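Long-range contacts in WZI (Escherichia coli, PDB 2YNK), which is a carbohydrate-binding outer-membrane beta-barrel, a lectin that underpins assembly of the group 1 capsule on the cell surface: residues A[30-36]-A[173-179]; A[368-374]-A[386-392]; A[405-411]-A[434-440]. One frame throughout, in Å; residues are numbered along the deposited sequence.

Interaction 1 (A[30-36]-A[173-179])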
loop_
_atom_site.group_PDB
_atom_site.type_symbol
_atom_site.label_atom_id
_atom_site.label_comp_id
_atom_site.label_asym_id
_atom_site.label_seq_id
_atom_site.Cartn_x
_atom_site.Cartn_y
_atom_site.Cartn_z
ATOM N N TRP A 30 -1.845 6.203 1.855
ATOM C CA TRP A 30 -3.015 5.452 2.280
ATOM C C TRP A 30 -2.946 5.168 3.752
ATOM O O TRP A 30 -1.860 5.033 4.299
ATOM C CB TRP A 30 -3.103 4.155 1.515
ATOM C CG TRP A 30 -3.308 4.368 0.047
ATOM C CD1 TRP A 30 -2.404 4.882 -0.870
ATOM C CD2 TRP A 30 -4.523 4.098 -0.722
ATOM N NE1 TRP A 30 -2.962 4.940 -2.119
ATOM C CE2 TRP A 30 -4.228 4.482 -2.098
ATOM C CE3 TRP A 30 -5.775 3.589 -0.418
ATOM C CZ2 TRP A 30 -5.159 4.350 -3.110
ATOM C CZ3 TRP A 30 -6.710 3.462 -1.444
ATOM C CH2 TRP A 30 -6.408 3.834 -2.760
ATOM N N PRO A 31 -4.106 5.068 4.417
ATOM C CA PRO A 31 -5.439 5.134 3.841
ATOM C C PRO A 31 -5.822 6.551 3.412
ATOM O O PRO A 31 -5.282 7.528 3.936
ATOM C CB PRO A 31 -6.323 4.654 4.986
ATOM C CG PRO A 31 -5.625 5.137 6.186
ATOM C CD PRO A 31 -4.162 4.980 5.883
ATOM N N LEU A 32 -6.736 6.650 2.451
ATOM C CA LEU A 32 -7.219 7.951 1.958
ATOM C C LEU A 32 -8.483 8.365 2.698
ATOM O O LEU A 32 -9.355 7.542 2.952
ATOM C CB LEU A 32 -7.544 7.874 0.463
ATOM C CG LEU A 32 -6.486 7.315 -0.484
ATOM C CD1 LEU A 32 -7.097 7.029 -1.840
ATOM C CD2 LEU A 32 -5.314 8.270 -0.597
ATOM N N SER A 33 -8.592 9.646 3.024
ATOM C CA SER A 33 -9.860 10.223 3.495
ATOM C C SER A 33 -10.880 10.271 2.357
ATOM O O SER A 33 -10.584 10.765 1.289
ATOM C CB SER A 33 -9.631 11.630 4.026
ATOM O OG SER A 33 -8.546 11.650 4.939
ATOM N N GLN A 34 -12.072 9.741 2.586
ATOM C CA GLN A 34 -13.107 9.706 1.552
ATOM C C GLN A 34 -13.510 11.146 1.169
ATOM O O GLN A 34 -13.705 11.464 -0.001
ATOM C CB GLN A 34 -14.333 8.911 2.039
ATOM C CG GLN A 34 -15.119 8.232 0.930
ATOM C CD GLN A 34 -16.486 7.737 1.375
ATOM O OE1 GLN A 34 -16.611 6.974 2.331
ATOM N NE2 GLN A 34 -17.527 8.173 0.669
ATOM N N GLU A 35 -13.582 12.007 2.178
ATOM C CA GLU A 35 -13.949 13.402 2.015
ATOM C C GLU A 35 -13.037 14.099 0.998
ATOM O O GLU A 35 -13.467 15.039 0.307
ATOM C CB GLU A 35 -13.903 14.128 3.371
ATOM C CG GLU A 35 -14.954 13.672 4.388
ATOM C CD GLU A 35 -14.697 12.285 4.994
ATOM O OE1 GLU A 35 -13.567 11.747 4.889
ATOM O OE2 GLU A 35 -15.642 11.714 5.579
ATOM N N GLU A 36 -11.791 13.624 0.909
ATOM C CA GLU A 36 -10.821 14.119 -0.070
ATOM C C GLU A 36 -11.089 13.544 -1.468
ATOM O O GLU A 36 -10.880 14.229 -2.480
ATOM C CB GLU A 36 -9.390 13.806 0.396
ATOM C CG GLU A 36 -8.286 14.056 -0.625
ATOM C CD GLU A 36 -8.164 15.507 -1.052
ATOM O OE1 GLU A 36 -8.697 16.406 -0.363
ATOM O OE2 GLU A 36 -7.523 15.752 -2.094
ATOM N N LEU A 173 -3.937 6.349 14.500
ATOM C CA LEU A 173 -3.592 6.954 13.219
ATOM C C LEU A 173 -4.368 8.267 13.029
ATOM O O LEU A 173 -5.532 8.363 13.410
ATOM C CB LEU A 173 -3.893 5.962 12.089
ATOM C CG LEU A 173 -3.389 6.298 10.685
ATOM C CD1 LEU A 173 -3.243 5.006 9.898
ATOM C CD2 LEU A 173 -4.305 7.286 9.962
HETATM N N MSE A 174 -3.704 9.269 12.461
HETATM C CA MSE A 174 -4.287 10.594 12.322
HETATM C C MSE A 174 -3.937 11.196 10.994
HETATM O O MSE A 174 -2.817 11.031 10.515
HETATM C CB MSE A 174 -3.845 11.489 13.471
HETATM C CG MSE A 174 -5.047 12.292 13.963
HETATM SE SE MSE A 174 -4.539 13.547 15.397
HETATM C CE MSE A 174 -5.233 15.238 14.653
ATOM N N GLN A 175 -4.909 11.908 10.413
ATOM C CA GLN A 175 -4.845 12.444 9.043
ATOM C C GLN A 175 -5.722 13.674 8.847
ATOM O O GLN A 175 -6.678 13.871 9.586
ATOM C CB GLN A 175 -5.401 11.415 8.074
ATOM C CG GLN A 175 -4.432 10.348 7.682
ATOM C CD GLN A 175 -5.001 9.415 6.650
ATOM O OE1 GLN A 175 -4.321 8.483 6.223
ATOM N NE2 GLN A 175 -6.246 9.657 6.235
ATOM N N ARG A 176 -5.447 14.454 7.806
ATOM C CA ARG A 176 -6.417 15.453 7.366
ATOM C C ARG A 176 -7.586 14.738 6.705
ATOM O O ARG A 176 -7.403 13.679 6.109
ATOM C CB ARG A 176 -5.813 16.434 6.360
ATOM C CG ARG A 176 -4.664 17.273 6.891
ATOM C CD ARG A 176 -4.251 18.308 5.857
ATOM N NE ARG A 176 -5.113 19.493 5.878
ATOM C CZ ARG A 176 -5.118 20.445 4.947
ATOM N NH1 ARG A 176 -4.333 20.373 3.878
ATOM N NH2 ARG A 176 -5.936 21.477 5.078
ATOM N N ALA A 177 -8.783 15.312 6.805
ATOM C CA ALA A 177 -9.936 14.801 6.054
ATOM C C ALA A 177 -9.871 15.400 4.657
ATOM O O ALA A 177 -9.493 14.717 3.710
ATOM C CB ALA A 177 -11.244 15.141 6.748
ATOM N N GLU A 178 -10.208 16.683 4.534
ATOM C CA GLU A 178 -9.984 17.411 3.286
ATOM C C GLU A 178 -8.572 17.965 3.301
ATOM O O GLU A 178 -8.084 18.387 4.351
ATOM C CB GLU A 178 -10.991 18.539 3.110
ATOM C CG GLU A 178 -12.292 18.087 2.477
ATOM C CD GLU A 178 -13.233 19.243 2.200
ATOM O OE1 GLU A 178 -12.808 20.232 1.561
ATOM O OE2 GLU A 178 -14.403 19.161 2.619
ATOM N N GLN A 179 -7.929 17.971 2.135
ATOM C CA GLN A 179 -6.509 18.273 2.031
ATOM C C GLN A 179 -6.250 19.473 1.120
ATOM O O GLN A 179 -5.318 19.456 0.314
ATOM C CB GLN A 179 -5.763 17.024 1.527
ATOM C CG GLN A 179 -5.673 15.909 2.567
ATOM C CD GLN A 179 -5.579 14.528 1.960
ATOM O OE1 GLN A 179 -4.635 14.216 1.230
ATOM N NE2 GLN A 179 -6.559 13.684 2.268
#
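Pro-31, Ser-33 and Glu-36 belong to the N-terminal region of the chain, which precedes the first barrel strand, and here they meet Gln-175 near the end of barrel strand 170-176 and Gln-179 in the loop that follows. The contact fastens the start of helix 34-42 to the wall of the barrel, on the buried side lined by Leu-173 and Gln-175. Ser-33 sits in the N-cap position, but its hydroxyl is turned to the barrel strand: OG donates to the backbone O of Arg-176 at 2.6 Å, approaching in the carbonyl plane. The side chain of Gln-175, straight beyond CG, reaches out to Pro-31. Its NE2 makes a weak bond to the Pro-31 carbonyl O (3.3 Å), while its OE1 accepts from Gln-196 on the next strand; because OE1 also sits close to that carbonyl, the amide's orientation is doubtful. Beside it, CD of the Pro-31 ring touches Leu-173 CD1 at 4.1 Å.

At the other end of the contact the strand gives way to a loop, 177-179, that runs against the first turn of the helix. Glu-36 holds its CG anti to the backbone N (chi1 170°) and bends at the next bond, which carries the carboxylate over to the backbone of Gln-179. The N of Gln-179 donates to Glu-36 OE1 (3.0 Å) from above the carboxylate plane, and the other oxygen, OE2, forms a salt bridge with Arg-39. A charge compensated in this way probably stays ionised. The Gln-179 side chain crosses that of Glu-36 at about a right angle, its amide tilted 33° from the carboxylate, with NE2 lying 3.4 Å from Glu-36 CG and making a weak bond back to Ala-177 O.

Interaction 2 (A[368-374]-A[386-392])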
loop_
_atom_site.group_PDB
_atom_site.type_symbol
_atom_site.label_atom_id
_atom_site.label_comp_id
_atom_site.label_asym_id
_atom_site.label_seq_id
_atom_site.Cartn_x
_atom_site.Cartn_y
_atom_site.Cartn_z
ATOM N N GLN A 368 16.667 -6.967 -5.451
ATOM C CA GLN A 368 16.582 -6.190 -6.687
ATOM C C GLN A 368 15.354 -6.659 -7.469
ATOM O O GLN A 368 15.114 -7.864 -7.584
ATOM C CB GLN A 368 17.837 -6.395 -7.523
ATOM C CG GLN A 368 19.117 -6.181 -6.749
ATOM C CD GLN A 368 20.336 -6.443 -7.591
ATOM O OE1 GLN A 368 20.522 -5.828 -8.637
ATOM N NE2 GLN A 368 21.182 -7.354 -7.138
ATOM N N LEU A 369 14.585 -5.712 -8.008
ATOM C CA LEU A 369 13.309 -6.032 -8.649
ATOM C C LEU A 369 12.962 -5.080 -9.793
ATOM O O LEU A 369 13.048 -3.864 -9.651
ATOM C CB LEU A 369 12.198 -6.023 -7.603
ATOM C CG LEU A 369 10.752 -6.289 -8.030
ATOM C CD1 LEU A 369 10.092 -7.206 -7.016
ATOM C CD2 LEU A 369 9.954 -4.998 -8.166
ATOM N N VAL A 370 12.608 -5.668 -10.931
ATOM C CA VAL A 370 12.025 -4.966 -12.049
ATOM C C VAL A 370 10.696 -5.648 -12.331
ATOM O O VAL A 370 10.631 -6.875 -12.406
ATOM C CB VAL A 370 12.909 -5.066 -13.300
ATOM C CG1 VAL A 370 12.334 -4.207 -14.422
ATOM C CG2 VAL A 370 14.332 -4.640 -12.976
ATOM N N ALA A 371 9.632 -4.867 -12.469
ATOM C CA ALA A 371 8.311 -5.437 -12.731
ATOM C C ALA A 371 7.498 -4.537 -13.635
ATOM O O ALA A 371 7.518 -3.310 -13.496
ATOM C CB ALA A 371 7.568 -5.675 -11.436
ATOM N N GLY A 372 6.800 -5.157 -14.573
ATOM C CA GLY A 372 5.901 -4.443 -15.458
ATOM C C GLY A 372 4.528 -5.037 -15.275
ATOM O O GLY A 372 4.403 -6.236 -15.002
ATOM N N LYS A 373 3.506 -4.196 -15.401
ATOM C CA LYS A 373 2.121 -4.666 -15.396
ATOM C C LYS A 373 1.253 -3.845 -16.351
ATOM O O LYS A 373 1.329 -2.625 -16.371
ATOM C CB LYS A 373 1.539 -4.593 -13.985
ATOM C CG LYS A 373 0.197 -5.296 -13.809
ATOM C CD LYS A 373 -0.329 -5.101 -12.390
ATOM C CE LYS A 373 -1.630 -5.850 -12.136
ATOM N NZ LYS A 373 -1.807 -6.231 -10.703
ATOM N N VAL A 374 0.445 -4.534 -17.147
ATOM C CA VAL A 374 -0.567 -3.908 -17.976
ATOM C C VAL A 374 -1.926 -4.414 -17.519
ATOM O O VAL A 374 -2.036 -5.575 -17.116
ATOM C CB VAL A 374 -0.397 -4.310 -19.449
ATOM C CG1 VAL A 374 -1.398 -3.559 -20.316
ATOM C CG2 VAL A 374 1.030 -4.064 -19.907
ATOM N N THR A 386 -1.822 -8.478 -16.883
ATOM C CA THR A 386 -0.640 -9.294 -17.103
ATOM C C THR A 386 0.544 -8.658 -16.399
ATOM O O THR A 386 0.704 -7.434 -16.416
ATOM C CB THR A 386 -0.352 -9.463 -18.594
ATOM O OG1 THR A 386 -1.449 -10.160 -19.187
ATOM C CG2 THR A 386 0.927 -10.260 -18.818
ATOM N N ARG A 387 1.363 -9.494 -15.769
ATOM C CA ARG A 387 2.451 -9.000 -14.955
ATOM C C ARG A 387 3.692 -9.846 -15.104
ATOM O O ARG A 387 3.645 -11.042 -14.868
ATOM C CB ARG A 387 2.014 -8.985 -13.503
ATOM C CG ARG A 387 3.087 -8.492 -12.566
ATOM C CD ARG A 387 2.509 -8.020 -11.250
ATOM N NE ARG A 387 3.579 -7.908 -10.253
ATOM C CZ ARG A 387 3.991 -8.893 -9.454
ATOM N NH1 ARG A 387 3.434 -10.098 -9.491
ATOM N NH2 ARG A 387 4.971 -8.659 -8.600
ATOM N N LEU A 388 4.790 -9.224 -15.514
ATOM C CA LEU A 388 6.094 -9.883 -15.560
ATOM C C LEU A 388 6.971 -9.317 -14.452
ATOM O O LEU A 388 6.855 -8.141 -14.097
ATOM C CB LEU A 388 6.775 -9.666 -16.912
ATOM C CG LEU A 388 6.114 -10.307 -18.133
ATOM C CD1 LEU A 388 6.700 -9.742 -19.421
ATOM C CD2 LEU A 388 6.261 -11.820 -18.102
ATOM N N VAL A 389 7.852 -10.152 -13.914
ATOM C CA VAL A 389 8.730 -9.729 -12.837
ATOM C C VAL A 389 10.031 -10.537 -12.800
ATOM O O VAL A 389 10.030 -11.743 -13.006
ATOM C CB VAL A 389 7.993 -9.801 -11.481
ATOM C CG1 VAL A 389 7.077 -11.006 -11.436
ATOM C CG2 VAL A 389 8.972 -9.839 -10.323
ATOM N N TYR A 390 11.133 -9.832 -12.566
ATOM C CA TYR A 390 12.443 -10.418 -12.317
ATOM C C TYR A 390 12.877 -9.929 -10.946
ATOM O O TYR A 390 12.805 -8.729 -10.678
ATOM C CB TYR A 390 13.458 -9.966 -13.374
ATOM C CG TYR A 390 14.903 -10.298 -13.037
ATOM C CD1 TYR A 390 15.632 -9.512 -12.136
ATOM C CD2 TYR A 390 15.537 -11.395 -13.606
ATOM C CE1 TYR A 390 16.944 -9.815 -11.816
ATOM C CE2 TYR A 390 16.851 -11.704 -13.293
ATOM C CZ TYR A 390 17.549 -10.910 -12.400
ATOM O OH TYR A 390 18.856 -11.210 -12.087
ATOM N N ALA A 391 13.351 -10.847 -10.092
ATOM C CA ALA A 391 13.678 -10.510 -8.704
ATOM C C ALA A 391 14.772 -11.391 -8.086
ATOM O O ALA A 391 14.599 -12.600 -7.943
ATOM C CB ALA A 391 12.413 -10.571 -7.858
ATOM N N LYS A 392 15.897 -10.779 -7.727
ATOM C CA LYS A 392 16.903 -11.430 -6.890
ATOM C C LYS A 392 16.571 -11.080 -5.454
ATOM O O LYS A 392 16.492 -9.903 -5.119
ATOM C CB LYS A 392 18.310 -10.925 -7.205
ATOM C CG LYS A 392 18.823 -11.298 -8.582
ATOM C CD LYS A 392 20.300 -10.943 -8.749
ATOM C CE LYS A 392 21.244 -12.025 -8.216
ATOM N NZ LYS A 392 21.269 -12.145 -6.730
#
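Gln-368 to Val-374 and Thr-386 to Lys-392 are the two arms of an antiparallel beta hairpin in the barrel wall. Four hydrogen-bonded pairs, Gln-368 with Lys-392, Val-370 with Tyr-390, Gly-372 with Leu-388 and Val-374 with Thr-386, use the N and O of both partners, eight bonds in all. The bonds between Val-370 and Tyr-390 are nearly straight: Tyr-390 N reaches Val-370 O at 3.0 Å (171° at the hydrogen), nearly along the C=O axis. At the end of the ladder the bond from Lys-392 N to Gln-368 O is bent and weak. The residues in between point their backbone polar groups away from the partner arm, within the sheet, so Leu-369, Ala-371 and Lys-373 bond to strand 322-331, and Arg-387 and Val-389 to strand 408-422.

CA hydrogens add to the seam, as from Leu-369 CA to Tyr-390 O (3.4 Å). On the face carrying Leu-369, Ala-371 and Val-389, Leu-369 CD1 rests on Ala-391 CB (4.2 Å) and Ala-371 CB on Val-389 CB (4.1 Å).

Next along that face, Lys-373 CG packs on Arg-387 CB at 4.1 Å. With CG anti to the backbone N (chi1 180°), the arginine chain runs extended away from the backbone; NE forms a salt bridge with Glu-157, NH2 bonds to Pro-83 O and NH1 makes a weak bond to Thr-82 OG1, while Val-389 CG1 lies 4.0 Å above the guanidinium plane.

Interaction 3 (A[405-411]-A[434-440]). With HEX (hexane), chain R.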
loop_
_atom_site.group_PDB
_atom_site.type_symbol
_atom_site.label_atom_id
_atom_site.label_comp_id
_atom_site.label_asym_id
_atom_site.label_seq_id
_atom_site.Cartn_x
_atom_site.Cartn_y
_atom_site.Cartn_z
ATOM N N PRO A 405 12.848 -16.640 2.417
ATOM C CA PRO A 405 13.870 -17.203 3.297
ATOM C C PRO A 405 15.219 -17.437 2.630
ATOM O O PRO A 405 16.240 -17.295 3.289
ATOM C CB PRO A 405 13.260 -18.532 3.745
ATOM C CG PRO A 405 12.238 -18.855 2.708
ATOM C CD PRO A 405 11.684 -17.533 2.304
ATOM N N HIS A 406 15.212 -17.736 1.334
ATOM C CA HIS A 406 16.405 -18.191 0.633
ATOM C C HIS A 406 16.857 -17.264 -0.450
ATOM O O HIS A 406 16.054 -16.532 -1.048
ATOM C CB HIS A 406 16.138 -19.562 0.029
ATOM C CG HIS A 406 15.461 -20.516 0.983
ATOM N ND1 HIS A 406 15.887 -20.694 2.250
ATOM C CD2 HIS A 406 14.347 -21.343 0.821
ATOM C CE1 HIS A 406 15.093 -21.592 2.866
ATOM N NE2 HIS A 406 14.149 -21.986 1.989
ATOM N N ALA A 407 18.161 -17.295 -0.719
ATOM C CA ALA A 407 18.718 -16.603 -1.871
ATOM C C ALA A 407 18.176 -17.260 -3.135
ATOM O O ALA A 407 18.378 -18.458 -3.363
ATOM C CB ALA A 407 20.232 -16.632 -1.850
ATOM N N ASP A 408 17.460 -16.472 -3.935
ATOM C CA ASP A 408 16.816 -16.982 -5.134
ATOM C C ASP A 408 16.753 -15.906 -6.216
ATOM O O ASP A 408 16.807 -14.722 -5.915
ATOM C CB ASP A 408 15.413 -17.463 -4.769
ATOM C CG ASP A 408 14.937 -18.610 -5.634
ATOM O OD1 ASP A 408 15.498 -18.811 -6.737
ATOM O OD2 ASP A 408 13.991 -19.320 -5.208
ATOM N N THR A 409 16.680 -16.326 -7.475
ATOM C CA THR A 409 16.362 -15.430 -8.591
ATOM C C THR A 409 15.009 -15.849 -9.149
ATOM O O THR A 409 14.828 -16.991 -9.559
ATOM C CB THR A 409 17.402 -15.489 -9.721
ATOM O OG1 THR A 409 18.660 -15.009 -9.236
ATOM C CG2 THR A 409 16.961 -14.628 -10.906
ATOM N N LEU A 410 14.064 -14.922 -9.153
ATOM C CA LEU A 410 12.699 -15.217 -9.567
ATOM C C LEU A 410 12.434 -14.594 -10.925
ATOM O O LEU A 410 12.745 -13.434 -11.132
ATOM C CB LEU A 410 11.722 -14.665 -8.534
ATOM C CG LEU A 410 12.080 -15.048 -7.097
ATOM C CD1 LEU A 410 11.068 -14.442 -6.137
ATOM C CD2 LEU A 410 12.178 -16.567 -6.925
ATOM N N LYS A 411 11.909 -15.394 -11.850
ATOM C CA LYS A 411 11.422 -14.915 -13.140
ATOM C C LYS A 411 10.013 -15.453 -13.276
ATOM O O LYS A 411 9.823 -16.662 -13.460
ATOM C CB LYS A 411 12.285 -15.425 -14.291
ATOM C CG LYS A 411 13.628 -14.732 -14.411
ATOM C CD LYS A 411 14.683 -15.627 -15.043
ATOM C CE LYS A 411 16.061 -14.975 -14.973
ATOM N NZ LYS A 411 17.167 -15.888 -15.382
ATOM N N THR A 434 6.348 -19.289 -11.913
ATOM C CA THR A 434 7.580 -18.708 -11.396
ATOM C C THR A 434 8.733 -19.661 -11.592
ATOM O O THR A 434 8.741 -20.752 -11.031
ATOM C CB THR A 434 7.510 -18.394 -9.891
ATOM O OG1 THR A 434 6.301 -17.687 -9.582
ATOM C CG2 THR A 434 8.698 -17.550 -9.490
ATOM N N ASN A 435 9.690 -19.227 -12.409
ATOM C CA ASN A 435 10.985 -19.873 -12.555
ATOM C C ASN A 435 11.835 -19.492 -11.338
ATOM O O ASN A 435 12.133 -18.310 -11.127
ATOM C CB ASN A 435 11.652 -19.395 -13.851
ATOM C CG ASN A 435 12.672 -20.374 -14.396
ATOM O OD1 ASN A 435 13.606 -20.797 -13.700
ATOM N ND2 ASN A 435 12.511 -20.726 -15.664
ATOM N N ALA A 436 12.211 -20.492 -10.538
ATOM C CA ALA A 436 12.984 -20.266 -9.317
ATOM C C ALA A 436 14.104 -21.290 -9.163
ATOM O O ALA A 436 14.126 -22.304 -9.862
ATOM C CB ALA A 436 12.064 -20.310 -8.110
ATOM N N ASN A 437 15.032 -21.021 -8.247
ATOM C CA ASN A 437 16.135 -21.951 -7.960
ATOM C C ASN A 437 15.997 -22.672 -6.612
ATOM O O ASN A 437 16.481 -23.788 -6.464
ATOM C CB ASN A 437 17.483 -21.226 -8.046
ATOM C CG ASN A 437 17.726 -20.591 -9.413
ATOM O OD1 ASN A 437 18.143 -19.433 -9.503
ATOM N ND2 ASN A 437 17.467 -21.346 -10.484
ATOM N N ASN A 438 15.340 -22.044 -5.638
ATOM C CA ASN A 438 15.066 -22.682 -4.352
ATOM C C ASN A 438 13.893 -22.039 -3.622
ATOM O O ASN A 438 14.035 -21.603 -2.488
ATOM C CB ASN A 438 16.317 -22.651 -3.464
ATOM C CG ASN A 438 16.150 -23.427 -2.154
ATOM O OD1 ASN A 438 15.179 -24.179 -1.952
ATOM N ND2 ASN A 438 17.106 -23.239 -1.250
ATOM N N SER A 439 12.736 -21.993 -4.276
ATOM C CA SER A 439 11.513 -21.461 -3.670
ATOM C C SER A 439 10.844 -22.492 -2.754
ATOM O O SER A 439 11.102 -23.684 -2.864
ATOM C CB SER A 439 10.534 -21.032 -4.761
ATOM O OG SER A 439 9.309 -20.576 -4.214
ATOM N N ASP A 440 9.984 -22.019 -1.854
ATOM C CA ASP A 440 9.191 -22.889 -0.983
ATOM C C ASP A 440 7.713 -22.916 -1.416
ATOM O O ASP A 440 6.812 -23.191 -0.612
ATOM C CB ASP A 440 9.320 -22.435 0.478
ATOM C CG ASP A 440 10.711 -22.673 1.049
ATOM O OD1 ASP A 440 11.374 -23.663 0.654
ATOM O OD2 ASP A 440 11.142 -21.872 1.910
HETATM C C1 HEX R . 13.317 -17.958 -18.197
HETATM C C2 HEX R . 11.976 -18.626 -18.437
HETATM C C3 HEX R . 10.835 -17.869 -17.752
HETATM C C4 HEX R . 9.994 -17.052 -18.742
HETATM C C5 HEX R . 8.619 -16.700 -18.173
HETATM C C6 HEX R . 8.723 -15.599 -17.144
#
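The His-406 ring and the Asn-438 amide lie almost parallel, their planes 7° apart, with ND2 3.9 Å from ring atom CG. Pro-405 CG covers one face of the imidazole, over its centre; the amide lies over the opposite face, displaced toward CG and CD2. At the edge Asn-438 O comes to 3.3 Å from CD2, and OD1 of Asp-440 also lies in the ring plane; the Asp-440 carboxylate stands nearly perpendicular to the ring, its OD2 3.0 Å from NE2.

Another flat group, the carboxylate of Asp-408, holds the loop by its backbone. Asn-437 N donates to the syn lone pair of OD1 at 2.7 Å, while Asn-438 N meets OD2 at 3.1 Å from above the carboxylate plane. A weak bond from Thr-409 N to OD1 may help to fix the group's rotation. Toward the strands, Leu-410 CD2 packs on Ala-436 CB (3.9 Å).

Where the two strands begin to pair, Lys-411 and Asn-435 form a hydrogen-bonded pair, with Asn-435 N 2.8 Å from Lys-411 O, and a hexane lies against Asn-435 ND2. This is the open end of the antiparallel hairpin of strands 408-422 and 425-435, where a membrane beta-barrel gives way to its loops.

In the fold
All three contacts reach the same closed, antiparallel barrel sheet and follow one another along the chain without overlap. Interaction 1 differs in kind, tying the N-terminal region to strand 170-176, whereas interactions 2 and 3 are hairpins of the wall itself. It lies across the chain's centre from them, its centre about 31 Å from that of interaction 2 and about 39 Å from that of interaction 3. Interactions 2 and 3 have centres only about 14 Å apart and touch, because strands 383-393 and 408-422 are neighbours: Ala-391 O and Leu-410 N probably share a hydrogen bond, and Tyr-390 packs on Thr-409 and Lys-411. The wall is thus continuous from strand 368-377 to strand 425-435.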